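Local coordinates for geranylgeranyl pyrophosphate synthetase (Pyrococcus horikoshii, PDB 1WY0), which probably joins isopentenyl diphosphate to allylic diphosphates to make geranylgeranyl diphosphate, as a prenyltransferase of the all-helical polyprenyl synthetase family, at residues F23-E28 with A121-A126; S204-N209 with L332-I337; E316-L321 with M328-L333. One frame throughout, in Å; residues are numbered along the deposited sequence.

How the contacts relate
In a chain of helices and loops without strands, contacts 1 and 2 join helices, while contact 3 lays a loop segment on helix 325-336. Contact 1 stands apart, with its nearest atoms about 16 Å from contact 2 and about 20 Å from contact 3; it ties the end of helix 3-25 to helix 107-126, close to the second subunit. Contacts 2 and 3 lie with centres about 8 Å apart and share Leu-332 and Leu-333 of helix 325-336. Contact 2 is buried, Trp-206 against aliphatic groups. Contact 3 is partly buried, pairing two leucines inside and a long salt bridge toward the surface. Contact 1, although largely buried, lays a leucine methyl against a carboxylate.

Contact 1 of 3, residues F23-E28 with A121-A126; sequences FELIPE and AFEAVA
Leu-25, the last residue of helix 3-25, faces Ala-124 of helix 107-126 with their CA atoms 7.6 Å apart, and beyond Leu-25 the backbone leaves helical geometry at Ile-26. The leucine carries the contact from its side, its two methyls going to neighbouring residues of the other helix. CD1 sits against the methyl of Ala-124, 3.6 Å from its CB, while CD2 lies 3.5 Å from OE2 of Glu-123. The latter is a van der Waals approach of a methyl to a carboxylate oxygen, with no hydrogen bond between the segments. The CB of Leu-25 is directed at the other helix, and with CG anti to the carbonyl carbon (chi1 -83°), CD1 and CD2 reach Ala-124 and Glu-123 respectively. Glu-123 is extended, with CG anti to its backbone N (chi1 -168°), and its chain runs past the leucine in the opposite direction. Its polar end is held elsewhere: OE2 makes a salt bridge with Arg-127, whose side chain also touches Leu-25, and NZ of Lys-120 adds a polar tie between the two helices by a hydrogen bond to O of Leu-25. With an alanine here both methyls are gone, which is likely to open a gap beside Ala-124 and strip the Glu-123 carboxylate of the apolar cover that CD2 gives it. Helix 69-90 flanks the pair, with Val-73 and Leu-77 touching Leu-25 and Ala-74 touching Val-125. Helix 132-159 packs on Phe-122 and Val-125, and at the dimer interface the ring of Phe-122 stacks on Phe-122 of the second subunit.

Contact 2 of 3, residues S204-N209 with L332-I337; sequences SSWGRN and LLAKFI
Trp-206 reaches from helix 197-224 toward helix 325-336, its indole lying against the methyl of Ala-334. The pyrrole nitrogen NE1 comes to 3.6 Å from CB of Ala-334, and CZ2 of the same ring lies 4.0 Å from that CB; the methyl approaches the ring obliquely. Farther round the indole, the CH2 corner meets CD2 of Leu-333 at 4.2 Å, and here the leucine methyl stands at the ring edge, near its plane. CG of Trp-206 is anti to the backbone N (chi1 178°), which carries the indole to the other helix although the CB bond itself does not aim at it. CA of Trp-206 and CA of Ala-334 are 8.6 Å apart, with the indole lying between the helices. This is helix-against-helix packing within the all-alpha prenyltransferase fold, joining helix 197-224 to the helix near the C-terminus of the chain. NE1 is buried but satisfied, since it hydrogen-bonds to OD1 of Asn-315, at the end of helix 299-315, and Ala-334 touches that asparagine too. Val-53 of helix 49-57 packs on both Trp-206 and Leu-333. One turn along from the tryptophan, ND2 of Asn-209 gives a 2.7 Å hydrogen bond to O of Ser-205, which also takes the bond from N of Asn-209 on the other face of its carbonyl plane.

Contact 3 of 3, residues E316-L321 with M328-L333; sequences EALRIL and MDLELL
Leu-318 and Leu-330 meet with their side chains crossed at about a right angle, in the loop that follows helix 299-315. The CD1 methyl of Leu-318 rests on the base of its partner, 3.7 Å from CB of Leu-330, and comes to 4.0 Å from CD1 of Leu-330 as well. Both leucines hold CG anti to their own carbonyl carbon (chi1 -79° for Leu-318), and each CB bond points to the opposite segment. Beside them Arg-319 and Glu-331 also cross at about a right angle. The arginine starts away from helix 325-336, then bends back at chi2 and chi3 until NH1 is 3.9 Å from OE2 of Glu-331, whose chain runs out extended; a crystal neighbour touches Arg-319 and may influence this pose. The guanidinium and carboxylate planes are 35° apart, and OE2 approaches the guanidinium obliquely. On the helix 197-224 side, Trp-206 and Leu-203 touch Leu-318, and Thr-56 and Ser-57 of helix 49-57 touch Leu-330. The leucine pair probably provides most of the hold between loop and helix, whereas the salt bridge is long, without a hydrogen bond, and at the exposed arginine is likely to add only a modest electrostatic pull.

Contact 1 of 3, residues F23-E28 with A121-A126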
loop_
_atom_site.group_PDB
_atom_site.type_symbol
_atom_site.label_atom_id
_atom_site.label_comp_id
_atom_site.label_asym_id
_atom_site.label_seq_id
_atom_site.Cartn_x
_atom_site.Cartn_y
_atom_site.Cartn_z
ATOM N N PHE A 23 6.609 -10.177 14.158
ATOM C CA PHE A 23 7.235 -11.267 13.437
ATOM C C PHE A 23 6.419 -12.537 13.270
ATOM O O PHE A 23 6.865 -13.480 12.624
ATOM C CB PHE A 23 8.603 -11.556 14.049
ATOM C CG PHE A 23 9.596 -10.456 13.797
ATOM C CD1 PHE A 23 9.970 -10.132 12.495
ATOM C CD2 PHE A 23 10.108 -9.701 14.844
ATOM C CE1 PHE A 23 10.827 -9.075 12.239
ATOM C CE2 PHE A 23 10.969 -8.638 14.600
ATOM C CZ PHE A 23 11.329 -8.324 13.293
ATOM N N GLU A 24 5.222 -12.576 13.842
ATOM C CA GLU A 24 4.392 -13.749 13.642
ATOM C C GLU A 24 3.514 -13.409 12.444
ATOM O O GLU A 24 2.980 -14.294 11.774
ATOM C CB GLU A 24 3.552 -14.074 14.881
ATOM C CG GLU A 24 2.258 -13.310 15.042
ATOM C CD GLU A 24 1.434 -13.859 16.195
ATOM O OE1 GLU A 24 2.035 -14.170 17.248
ATOM O OE2 GLU A 24 0.195 -13.979 16.050
ATOM N N LEU A 25 3.386 -12.109 12.177
ATOM C CA LEU A 25 2.624 -11.614 11.035
ATOM C C LEU A 25 3.531 -11.656 9.803
ATOM O O LEU A 25 3.087 -12.001 8.712
ATOM C CB LEU A 25 2.143 -10.180 11.276
ATOM C CG LEU A 25 0.864 -9.963 12.093
ATOM C CD1 LEU A 25 0.659 -8.485 12.310
ATOM C CD2 LEU A 25 -0.340 -10.553 11.364
ATOM N N ILE A 26 4.800 -11.297 9.978
ATOM C CA ILE A 26 5.751 -11.332 8.875
ATOM C C ILE A 26 6.901 -12.273 9.219
ATOM O O ILE A 26 8.006 -11.850 9.565
ATOM C CB ILE A 26 6.308 -9.915 8.508
ATOM C CG1 ILE A 26 6.947 -9.239 9.720
ATOM C CG2 ILE A 26 5.181 -9.029 7.994
ATOM C CD1 ILE A 26 7.571 -7.895 9.387
ATOM N N PRO A 27 6.639 -13.582 9.141
ATOM C CA PRO A 27 7.618 -14.630 9.395
ATOM C C PRO A 27 8.419 -14.966 8.132
ATOM O O PRO A 27 8.172 -14.460 7.047
ATOM C CB PRO A 27 6.855 -15.868 9.872
ATOM C CG PRO A 27 5.548 -15.802 9.082
ATOM C CD PRO A 27 5.365 -14.226 8.876
ATOM N N GLU A 28 9.440 -15.825 8.313
ATOM C CA GLU A 28 10.249 -16.234 7.168
ATOM C C GLU A 28 9.565 -17.345 6.365
ATOM O O GLU A 28 9.802 -18.532 6.549
ATOM C CB GLU A 28 11.600 -16.726 7.693
ATOM C CG GLU A 28 12.100 -15.905 8.884
ATOM C CD GLU A 28 13.320 -16.574 9.476
ATOM O OE1 GLU A 28 13.160 -17.507 10.251
ATOM O OE2 GLU A 28 14.431 -16.147 9.163
ATOM N N ALA A 121 -0.597 -4.500 8.288
ATOM C CA ALA A 121 -1.088 -3.595 9.312
ATOM C C ALA A 121 -2.592 -3.813 9.505
ATOM O O ALA A 121 -3.090 -3.809 10.630
ATOM C CB ALA A 121 -0.810 -2.154 8.910
ATOM N N PHE A 122 -3.314 -3.984 8.402
ATOM C CA PHE A 122 -4.748 -4.200 8.509
ATOM C C PHE A 122 -5.055 -5.643 8.901
ATOM O O PHE A 122 -6.084 -5.949 9.488
ATOM C CB PHE A 122 -5.382 -3.882 7.154
ATOM C CG PHE A 122 -5.443 -2.396 6.959
ATOM C CD1 PHE A 122 -6.457 -1.665 7.566
ATOM C CD2 PHE A 122 -4.496 -1.762 6.171
ATOM C CE1 PHE A 122 -6.518 -0.291 7.384
ATOM C CE2 PHE A 122 -4.563 -0.382 5.996
ATOM C CZ PHE A 122 -5.572 0.357 6.601
ATOM N N GLU A 123 -4.150 -6.578 8.623
ATOM C CA GLU A 123 -4.444 -7.893 9.116
ATOM C C GLU A 123 -4.257 -7.897 10.608
ATOM O O GLU A 123 -4.958 -8.581 11.341
ATOM C CB GLU A 123 -3.480 -8.884 8.487
ATOM C CG GLU A 123 -3.926 -10.318 8.739
ATOM C CD GLU A 123 -2.753 -11.254 8.580
ATOM O OE1 GLU A 123 -1.973 -11.066 7.662
ATOM O OE2 GLU A 123 -2.646 -12.194 9.364
ATOM N N ALA A 124 -3.362 -7.041 11.099
ATOM C CA ALA A 124 -3.163 -6.858 12.537
ATOM C C ALA A 124 -4.393 -6.195 13.150
ATOM O O ALA A 124 -4.812 -6.546 14.245
ATOM C CB ALA A 124 -1.929 -5.995 12.795
ATOM N N VAL A 125 -4.961 -5.226 12.442
ATOM C CA VAL A 125 -6.151 -4.538 12.921
ATOM C C VAL A 125 -7.304 -5.527 13.073
ATOM O O VAL A 125 -8.062 -5.459 14.035
ATOM C CB VAL A 125 -6.594 -3.431 11.947
ATOM C CG1 VAL A 125 -7.945 -2.875 12.364
ATOM C CG2 VAL A 125 -5.563 -2.320 11.926
ATOM N N ALA A 126 -7.434 -6.436 12.113
ATOM C CA ALA A 126 -8.497 -7.424 12.141
ATOM C C ALA A 126 -8.355 -8.381 13.329
ATOM O O ALA A 126 -9.343 -8.685 13.991
ATOM C CB ALA A 126 -8.514 -8.202 10.828
#

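Contact 2 of 3, residues S204-N209 with L332-I337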
loop_
_atom_site.group_PDB
_atom_site.type_symbol
_atom_site.label_atom_id
_atom_site.label_comp_id
_atom_site.label_asym_id
_atom_site.label_seq_id
_atom_site.Cartn_x
_atom_site.Cartn_y
_atom_site.Cartn_z
ATOM N N SER A 204 -5.029 12.750 21.586
ATOM C CA SER A 204 -4.857 13.055 20.172
ATOM C C SER A 204 -4.018 14.310 19.971
ATOM O O SER A 204 -3.107 14.325 19.144
ATOM C CB SER A 204 -6.218 13.264 19.511
ATOM O OG SER A 204 -7.114 12.215 19.828
ATOM N N SER A 205 -4.336 15.358 20.733
ATOM C CA SER A 205 -3.634 16.638 20.649
ATOM C C SER A 205 -2.171 16.509 21.051
ATOM O O SER A 205 -1.299 17.203 20.523
ATOM C CB SER A 205 -4.318 17.660 21.554
ATOM O OG SER A 205 -4.204 17.260 22.910
ATOM N N TRP A 206 -1.919 15.619 21.999
ATOM C CA TRP A 206 -0.561 15.334 22.454
ATOM C C TRP A 206 0.248 14.583 21.393
ATOM O O TRP A 206 1.429 14.821 21.184
ATOM C CB TRP A 206 -0.657 14.498 23.730
ATOM C CG TRP A 206 0.691 14.131 24.207
ATOM C CD1 TRP A 206 1.485 14.844 25.133
ATOM C CD2 TRP A 206 1.432 12.935 23.865
ATOM N NE1 TRP A 206 2.654 14.211 25.416
ATOM C CE2 TRP A 206 2.646 12.973 24.595
ATOM C CE3 TRP A 206 1.180 11.861 23.010
ATOM C CZ2 TRP A 206 3.566 11.950 24.461
ATOM C CZ3 TRP A 206 2.104 10.836 22.879
ATOM C CH2 TRP A 206 3.307 10.887 23.603
ATOM N N GLY A 207 -0.421 13.610 20.741
ATOM C CA GLY A 207 0.259 12.840 19.704
ATOM C C GLY A 207 0.595 13.713 18.493
ATOM O O GLY A 207 1.676 13.662 17.922
ATOM N N ARG A 208 -0.406 14.510 18.085
ATOM C CA ARG A 208 -0.199 15.408 16.957
ATOM C C ARG A 208 1.006 16.323 17.187
ATOM O O ARG A 208 1.886 16.474 16.347
ATOM C CB ARG A 208 -1.465 16.247 16.791
ATOM C CG ARG A 208 -1.544 16.924 15.424
ATOM C CD ARG A 208 -1.377 15.920 14.280
ATOM N NE ARG A 208 -2.095 16.378 13.088
ATOM C CZ ARG A 208 -2.981 15.529 12.539
ATOM N NH1 ARG A 208 -3.192 14.344 13.084
ATOM N NH2 ARG A 208 -3.611 15.871 11.411
ATOM N N ASN A 209 1.004 16.970 18.368
ATOM C CA ASN A 209 2.055 17.930 18.685
ATOM C C ASN A 209 3.426 17.263 18.837
ATOM O O ASN A 209 4.453 17.791 18.432
ATOM C CB ASN A 209 1.674 18.625 19.991
ATOM C CG ASN A 209 0.809 19.819 19.689
ATOM O OD1 ASN A 209 1.248 20.806 19.108
ATOM N ND2 ASN A 209 -0.465 19.717 20.105
ATOM N N LEU A 332 7.327 12.316 30.035
ATOM C CA LEU A 332 8.771 12.200 29.945
ATOM C C LEU A 332 9.210 12.067 28.485
ATOM O O LEU A 332 10.125 12.759 28.042
ATOM C CB LEU A 332 9.268 11.002 30.760
ATOM C CG LEU A 332 9.314 11.192 32.282
ATOM C CD1 LEU A 332 9.954 9.976 32.951
ATOM C CD2 LEU A 332 10.121 12.441 32.602
ATOM N N LEU A 333 8.550 11.181 27.746
ATOM C CA LEU A 333 8.871 10.961 26.338
ATOM C C LEU A 333 8.818 12.278 25.577
ATOM O O LEU A 333 9.775 12.656 24.895
ATOM C CB LEU A 333 7.883 9.968 25.727
ATOM C CG LEU A 333 8.055 9.575 24.261
ATOM C CD1 LEU A 333 9.386 8.855 24.043
ATOM C CD2 LEU A 333 6.898 8.675 23.870
ATOM N N ALA A 334 7.702 12.987 25.709
ATOM C CA ALA A 334 7.546 14.261 25.027
ATOM C C ALA A 334 8.668 15.212 25.405
ATOM O O ALA A 334 9.180 15.951 24.559
ATOM C CB ALA A 334 6.204 14.881 25.377
ATOM N N LYS A 335 9.048 15.199 26.677
ATOM C CA LYS A 335 10.101 16.083 27.152
ATOM C C LYS A 335 11.464 15.619 26.639
ATOM O O LYS A 335 12.323 16.436 26.319
ATOM C CB LYS A 335 10.084 16.146 28.684
ATOM C CG LYS A 335 10.502 17.492 29.249
ATOM C CD LYS A 335 10.617 17.452 30.773
ATOM C CE LYS A 335 11.124 18.790 31.323
ATOM N NZ LYS A 335 11.310 18.774 32.807
ATOM N N PHE A 336 11.654 14.307 26.554
ATOM C CA PHE A 336 12.913 13.774 26.045
ATOM C C PHE A 336 13.080 14.120 24.567
ATOM O O PHE A 336 14.134 14.525 24.094
ATOM C CB PHE A 336 12.881 12.255 26.203
ATOM C CG PHE A 336 14.057 11.638 25.500
ATOM C CD1 PHE A 336 15.318 11.703 26.084
ATOM C CD2 PHE A 336 13.876 10.961 24.302
ATOM C CE1 PHE A 336 16.396 11.081 25.469
ATOM C CE2 PHE A 336 14.964 10.340 23.694
ATOM C CZ PHE A 336 16.226 10.398 24.272
ATOM N N ILE A 337 11.990 13.906 23.832
ATOM C CA ILE A 337 12.042 14.108 22.403
ATOM C C ILE A 337 12.553 15.504 22.016
ATOM O O ILE A 337 12.910 15.771 20.879
ATOM C CB ILE A 337 10.638 13.876 21.863
ATOM C CG1 ILE A 337 10.471 12.405 21.470
ATOM C CG2 ILE A 337 10.413 14.740 20.611
ATOM C CD1 ILE A 337 9.048 12.093 21.003
#

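Contact 3 of 3, residues E316-L321 with M328-L333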
loop_
_atom_site.group_PDB
_atom_site.type_symbol
_atom_site.label_atom_id
_atom_site.label_comp_id
_atom_site.label_asym_id
_atom_site.label_seq_id
_atom_site.Cartn_x
_atom_site.Cartn_y
_atom_site.Cartn_z
ATOM N N GLU A 316 0.774 19.825 28.569
ATOM C CA GLU A 316 -0.209 20.666 29.250
ATOM C C GLU A 316 -1.618 20.285 28.799
ATOM O O GLU A 316 -2.602 20.887 29.223
ATOM C CB GLU A 316 0.042 22.148 28.945
ATOM C CG GLU A 316 -1.150 22.904 28.356
ATOM C CD GLU A 316 -0.756 24.211 27.684
ATOM O OE1 GLU A 316 0.409 24.634 27.853
ATOM O OE2 GLU A 316 -1.611 24.822 26.999
ATOM N N ALA A 317 -1.709 19.289 27.927
ATOM C CA ALA A 317 -3.000 18.828 27.431
ATOM C C ALA A 317 -3.314 17.489 28.067
ATOM O O ALA A 317 -4.449 17.027 28.028
ATOM C CB ALA A 317 -2.966 18.697 25.916
ATOM N N LEU A 318 -2.295 16.867 28.651
ATOM C CA LEU A 318 -2.457 15.580 29.330
ATOM C C LEU A 318 -2.856 15.799 30.792
ATOM O O LEU A 318 -3.195 14.887 31.539
ATOM C CB LEU A 318 -1.130 14.813 29.252
ATOM C CG LEU A 318 -0.896 14.142 27.896
ATOM C CD1 LEU A 318 0.275 13.152 27.934
ATOM C CD2 LEU A 318 -2.108 13.353 27.404
ATOM N N ARG A 319 -2.750 17.079 31.196
ATOM C CA ARG A 319 -3.173 17.488 32.528
ATOM C C ARG A 319 -4.564 16.942 32.860
ATOM O O ARG A 319 -4.910 16.661 33.997
ATOM C CB ARG A 319 -3.259 19.008 32.484
ATOM C CG ARG A 319 -2.498 19.693 33.611
ATOM C CD ARG A 319 -1.744 20.924 33.098
ATOM N NE ARG A 319 -0.502 21.111 33.849
ATOM C CZ ARG A 319 0.553 20.361 33.491
ATOM N NH1 ARG A 319 0.457 19.510 32.483
ATOM N NH2 ARG A 319 1.698 20.474 34.169
ATOM N N ILE A 320 -5.382 16.838 31.797
ATOM C CA ILE A 320 -6.775 16.458 31.961
ATOM C C ILE A 320 -6.935 15.019 32.475
ATOM O O ILE A 320 -7.919 14.653 33.107
ATOM C CB ILE A 320 -7.435 16.595 30.591
ATOM C CG1 ILE A 320 -7.456 18.069 30.166
ATOM C CG2 ILE A 320 -8.881 16.088 30.651
ATOM C CD1 ILE A 320 -8.182 18.961 31.172
ATOM N N LEU A 321 -5.937 14.180 32.130
ATOM C CA LEU A 321 -5.964 12.791 32.571
ATOM C C LEU A 321 -5.485 12.655 34.015
ATOM O O LEU A 321 -4.799 13.517 34.547
ATOM C CB LEU A 321 -5.056 11.985 31.647
ATOM C CG LEU A 321 -5.755 11.561 30.361
ATOM C CD1 LEU A 321 -5.996 12.738 29.420
ATOM C CD2 LEU A 321 -4.961 10.520 29.567
ATOM N N MET A 328 2.876 9.670 33.159
ATOM C CA MET A 328 4.240 10.070 33.473
ATOM C C MET A 328 5.158 9.816 32.275
ATOM O O MET A 328 5.854 10.720 31.805
ATOM C CB MET A 328 4.740 9.293 34.697
ATOM C CG MET A 328 6.151 9.645 35.123
ATOM S SD MET A 328 6.341 11.418 35.347
ATOM C CE MET A 328 5.946 11.585 37.113
ATOM N N ASP A 329 5.149 8.585 31.778
ATOM C CA ASP A 329 5.988 8.239 30.641
ATOM C C ASP A 329 5.676 9.094 29.415
ATOM O O ASP A 329 6.585 9.517 28.701
ATOM C CB ASP A 329 5.840 6.755 30.305
ATOM C CG ASP A 329 6.337 5.854 31.422
ATOM O OD1 ASP A 329 7.386 6.168 32.027
ATOM O OD2 ASP A 329 5.688 4.824 31.689
ATOM N N LEU A 330 4.395 9.357 29.174
ATOM C CA LEU A 330 3.996 10.172 28.035
ATOM C C LEU A 330 4.513 11.591 28.186
ATOM O O LEU A 330 4.744 12.283 27.197
ATOM C CB LEU A 330 2.472 10.196 27.885
ATOM C CG LEU A 330 1.760 8.892 27.506
ATOM C CD1 LEU A 330 0.278 9.173 27.294
ATOM C CD2 LEU A 330 2.371 8.306 26.238
ATOM N N GLU A 331 4.683 12.037 29.425
ATOM C CA GLU A 331 5.193 13.380 29.654
ATOM C C GLU A 331 6.704 13.365 29.519
ATOM O O GLU A 331 7.297 14.287 28.959
ATOM C CB GLU A 331 4.807 13.888 31.042
ATOM C CG GLU A 331 3.430 14.528 31.103
ATOM C CD GLU A 331 3.134 15.146 32.459
ATOM O OE1 GLU A 331 3.792 14.755 33.449
ATOM O OE2 GLU A 331 2.242 16.018 32.528
ATOM N N LEU A 332 7.327 12.316 30.035
ATOM C CA LEU A 332 8.771 12.200 29.945
ATOM C C LEU A 332 9.210 12.067 28.485
ATOM O O LEU A 332 10.125 12.759 28.042
ATOM C CB LEU A 332 9.268 11.002 30.760
ATOM C CG LEU A 332 9.314 11.192 32.282
ATOM C CD1 LEU A 332 9.954 9.976 32.951
ATOM C CD2 LEU A 332 10.121 12.441 32.602
ATOM N N LEU A 333 8.550 11.181 27.746
ATOM C CA LEU A 333 8.871 10.961 26.338
ATOM C C LEU A 333 8.818 12.278 25.577
ATOM O O LEU A 333 9.775 12.656 24.895
ATOM C CB LEU A 333 7.883 9.968 25.727
ATOM C CG LEU A 333 8.055 9.575 24.261
ATOM C CD1 LEU A 333 9.386 8.855 24.043
ATOM C CD2 LEU A 333 6.898 8.675 23.870
#